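Local coordinates for protein CCMAN5 (Cellulosimicrobium cellulans, PDB 2XSG) that probably hydrolyses alpha-mannosidic linkages as a calcium-containing family GH92 glycosidase, and enables mannose-6-phosphate modification of yeast-produced lysosomal enzymes, at residues G61-N66 with D78-P83. Sequence-based numbering, arbitrary orientation.
Sequences GFTHTN and DLLVVP
Thr65 holds OG1 between its backbone N and carbonyl carbon (chi1 72°), which sets the hydroxyl facing Asp78, whose CG, anti to its own carbonyl carbon, turns OD1 to it. Thr65 OG1 donates to Asp78 OD1 over 2.8 Å, on the anti side and 28° out of the carboxylate plane, while accepting from Asp78 N at 3.0 Å. Threonine suits the place because one hydroxyl can do both; an alanine here would probably leave Asp78 N without this acceptor and OD1 with one donor fewer. His64 ND1 donates to Leu79 O, 2.8 Å away in the ring plane, while CE1 rests 3.6 Å from Val81 CG2. The backbone of His64 also donates to Asp78 O. Farther along, Phe62 and Val81 form an antiparallel hydrogen-bonded pair, joined by two bonds, with Phe62 N 2.9 Å from Val81 O. Gly61 suits its place because a CB would run into Val81 O; Leu80 CD1 instead lies 3.6 Å from Gly61 C. The contact thus joins strand 58-63 to strand 80-84, which borders its own sheet, inside the N-terminal beta domain. His64 uses both ring nitrogens, ND1 for Leu79 O and NE2 in a hydrogen bond with His147 NE2, and Asp78, in a salt bridge with Arg170 and hydrogen-bonded to Asn166 and Tyr200, probably keeps its negative charge although buried.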
ATOM      1  N   GLY A  61       4.431 -17.606 -16.399  1.00  3.99           N
ATOM      2  CA  GLY A  61       4.406 -16.436 -17.286  1.00  3.12           C
ATOM      3  C   GLY A  61       4.192 -15.097 -16.583  1.00  3.40           C
ATOM      4  O   GLY A  61       4.550 -14.935 -15.419  1.00  2.69           O
ATOM      5  N   PHE A  62       3.595 -14.139 -17.294  1.00  3.60           N
ATOM      6  CA  PHE A  62       3.364 -12.793 -16.760  1.00  4.01           C
ATOM      7  C   PHE A  62       1.884 -12.422 -16.705  1.00  4.03           C
ATOM      8  O   PHE A  62       1.160 -12.589 -17.682  1.00  4.05           O
ATOM      9  CB  PHE A  62       4.134 -11.766 -17.592  1.00  4.19           C
ATOM     10  CG  PHE A  62       5.613 -12.021 -17.624  1.00  4.94           C
ATOM     11  CD1 PHE A  62       6.437 -11.490 -16.634  1.00  4.33           C
ATOM     12  CD2 PHE A  62       6.178 -12.821 -18.616  1.00  4.97           C
ATOM     13  CE1 PHE A  62       7.793 -11.724 -16.632  1.00  4.09           C
ATOM     14  CE2 PHE A  62       7.557 -13.066 -18.628  1.00  6.99           C
ATOM     15  CZ  PHE A  62       8.367 -12.516 -17.624  1.00  6.71           C
ATOM     16  N   THR A  63       1.449 -11.935 -15.542  1.00  4.03           N
ATOM     17  CA  THR A  63       0.098 -11.435 -15.331  1.00  3.06           C
ATOM     18  C   THR A  63       0.186  -9.921 -15.439  1.00  3.63           C
ATOM     19  O   THR A  63       1.288  -9.379 -15.369  1.00  3.66           O
ATOM     20  CB  THR A  63      -0.434 -11.846 -13.950  1.00  3.10           C
ATOM     21  OG1 THR A  63       0.503 -11.462 -12.936  1.00  2.00           O
ATOM     22  CG2 THR A  63      -0.606 -13.336 -13.890  1.00  2.00           C
ATOM     23  N   HIS A  64      -0.948  -9.236 -15.646  1.00  3.07           N
ATOM     24  CA  HIS A  64      -0.897  -7.814 -15.988  1.00  2.46           C
ATOM     25  C   HIS A  64      -1.594  -6.898 -14.989  1.00  2.42           C
ATOM     26  O   HIS A  64      -1.484  -5.672 -15.094  1.00  2.17           O
ATOM     27  CB  HIS A  64      -1.411  -7.582 -17.423  1.00  2.14           C
ATOM     28  CG  HIS A  64      -0.489  -8.126 -18.466  1.00  2.88           C
ATOM     29  ND1 HIS A  64      -0.342  -9.477 -18.693  1.00  2.29           N
ATOM     30  CD2 HIS A  64       0.402  -7.509 -19.278  1.00  2.40           C
ATOM     31  CE1 HIS A  64       0.571  -9.667 -19.628  1.00  5.03           C
ATOM     32  NE2 HIS A  64       1.031  -8.488 -20.006  1.00  5.14           N
ATOM     33  N   THR A  65      -2.340  -7.492 -14.056  1.00  2.31           N
ATOM     34  CA  THR A  65      -3.034  -6.730 -13.014  1.00  2.07           C
ATOM     35  C   THR A  65      -2.616  -7.232 -11.648  1.00  2.16           C
ATOM     36  O   THR A  65      -2.224  -8.396 -11.488  1.00  2.00           O
ATOM     37  CB  THR A  65      -4.596  -6.806 -13.122  1.00  2.04           C
ATOM     38  OG1 THR A  65      -5.049  -8.115 -12.743  1.00  2.00           O
ATOM     39  CG2 THR A  65      -5.068  -6.485 -14.533  1.00  2.00           C
ATOM     40  N   ASN A  66      -2.695  -6.353 -10.653  1.00  2.45           N
ATOM     41  CA  ASN A  66      -2.277  -6.753  -9.327  1.00  2.86           C
ATOM     42  C   ASN A  66      -2.585  -5.724  -8.249  1.00  3.05           C
ATOM     43  O   ASN A  66      -3.058  -4.618  -8.550  1.00  2.77           O
ATOM     44  CB  ASN A  66      -0.778  -7.061  -9.340  1.00  2.85           C
ATOM     45  CG  ASN A  66      -0.468  -8.387  -8.692  1.00  2.31           C
ATOM     46  OD1 ASN A  66      -0.932  -8.669  -7.579  1.00  2.00           O
ATOM     47  ND2 ASN A  66       0.310  -9.222  -9.387  1.00  2.00           N
ATOM     48  N   ASP A  78      -4.689 -11.001 -13.298  1.00  2.87           N
ATOM     49  CA  ASP A  78      -5.377 -11.259 -14.571  1.00  3.19           C
ATOM     50  C   ASP A  78      -4.432 -11.259 -15.764  1.00  3.55           C
ATOM     51  O   ASP A  78      -3.419 -10.554 -15.762  1.00  3.97           O
ATOM     52  CB  ASP A  78      -6.435 -10.179 -14.862  1.00  2.38           C
ATOM     53  CG  ASP A  78      -7.550 -10.136 -13.820  1.00  2.92           C
ATOM     54  OD1 ASP A  78      -7.638  -9.131 -13.064  1.00  2.16           O
ATOM     55  OD2 ASP A  78      -8.327 -11.107 -13.770  1.00  2.86           O
ATOM     56  N   LEU A  79      -4.817 -12.029 -16.786  1.00  3.12           N
ATOM     57  CA  LEU A  79      -4.215 -11.999 -18.110  1.00  3.46           C
ATOM     58  C   LEU A  79      -2.799 -12.582 -18.075  1.00  3.23           C
ATOM     59  O   LEU A  79      -1.815 -11.841 -18.096  1.00  3.16           O
ATOM     60  CB  LEU A  79      -4.219 -10.583 -18.684  1.00  4.01           C
ATOM     61  CG  LEU A  79      -4.397 -10.390 -20.197  1.00  5.87           C
ATOM     62  CD1 LEU A  79      -4.920  -8.979 -20.491  1.00  5.43           C
ATOM     63  CD2 LEU A  79      -3.095 -10.650 -20.959  1.00  7.17           C
ATOM     64  N   LEU A  80      -2.722 -13.909 -18.022  1.00  2.57           N
ATOM     65  CA  LEU A  80      -1.448 -14.595 -17.926  1.00  3.19           C
ATOM     66  C   LEU A  80      -0.918 -14.890 -19.315  1.00  3.30           C
ATOM     67  O   LEU A  80      -1.577 -15.566 -20.112  1.00  4.14           O
ATOM     68  CB  LEU A  80      -1.567 -15.874 -17.075  1.00  3.27           C
ATOM     69  CG  LEU A  80      -0.310 -16.750 -16.906  1.00  3.65           C
ATOM     70  CD1 LEU A  80       0.721 -16.070 -16.013  1.00  3.01           C
ATOM     71  CD2 LEU A  80      -0.688 -18.126 -16.340  1.00  2.00           C
ATOM     72  N   VAL A  81       0.265 -14.360 -19.606  1.00  3.12           N
ATOM     73  CA  VAL A  81       0.958 -14.620 -20.873  1.00  2.38           C
ATOM     74  C   VAL A  81       2.158 -15.550 -20.641  1.00  2.49           C
ATOM     75  O   VAL A  81       3.076 -15.206 -19.909  1.00  2.00           O
ATOM     76  CB  VAL A  81       1.422 -13.302 -21.536  1.00  2.67           C
ATOM     77  CG1 VAL A  81       2.338 -13.576 -22.768  1.00  2.00           C
ATOM     78  CG2 VAL A  81       0.204 -12.395 -21.902  1.00  2.00           C
ATOM     79  N   VAL A  82       2.117 -16.725 -21.266  1.00  2.07           N
ATOM     80  CA  VAL A  82       3.094 -17.779 -21.060  1.00  2.66           C
ATOM     81  C   VAL A  82       3.815 -18.117 -22.371  1.00  2.63           C
ATOM     82  O   VAL A  82       3.176 -18.627 -23.306  1.00  3.18           O
ATOM     83  CB  VAL A  82       2.420 -19.091 -20.534  1.00  2.50           C
ATOM     84  CG1 VAL A  82       3.459 -20.186 -20.306  1.00  2.00           C
ATOM     85  CG2 VAL A  82       1.648 -18.833 -19.250  1.00  3.01           C
ATOM     86  N   PRO A  83       5.140 -17.871 -22.441  1.00  2.86           N
ATOM     87  CA  PRO A  83       5.905 -18.278 -23.619  1.00  3.10           C
ATOM     88  C   PRO A  83       6.200 -19.781 -23.596  1.00  3.38           C
ATOM     89  O   PRO A  83       6.504 -20.340 -22.535  1.00  3.67           O
ATOM     90  CB  PRO A  83       7.204 -17.478 -23.474  1.00  3.11           C
ATOM     91  CG  PRO A  83       7.389 -17.362 -21.993  1.00  3.21           C
ATOM     92  CD  PRO A  83       5.997 -17.202 -21.442  1.00  2.92           C
TER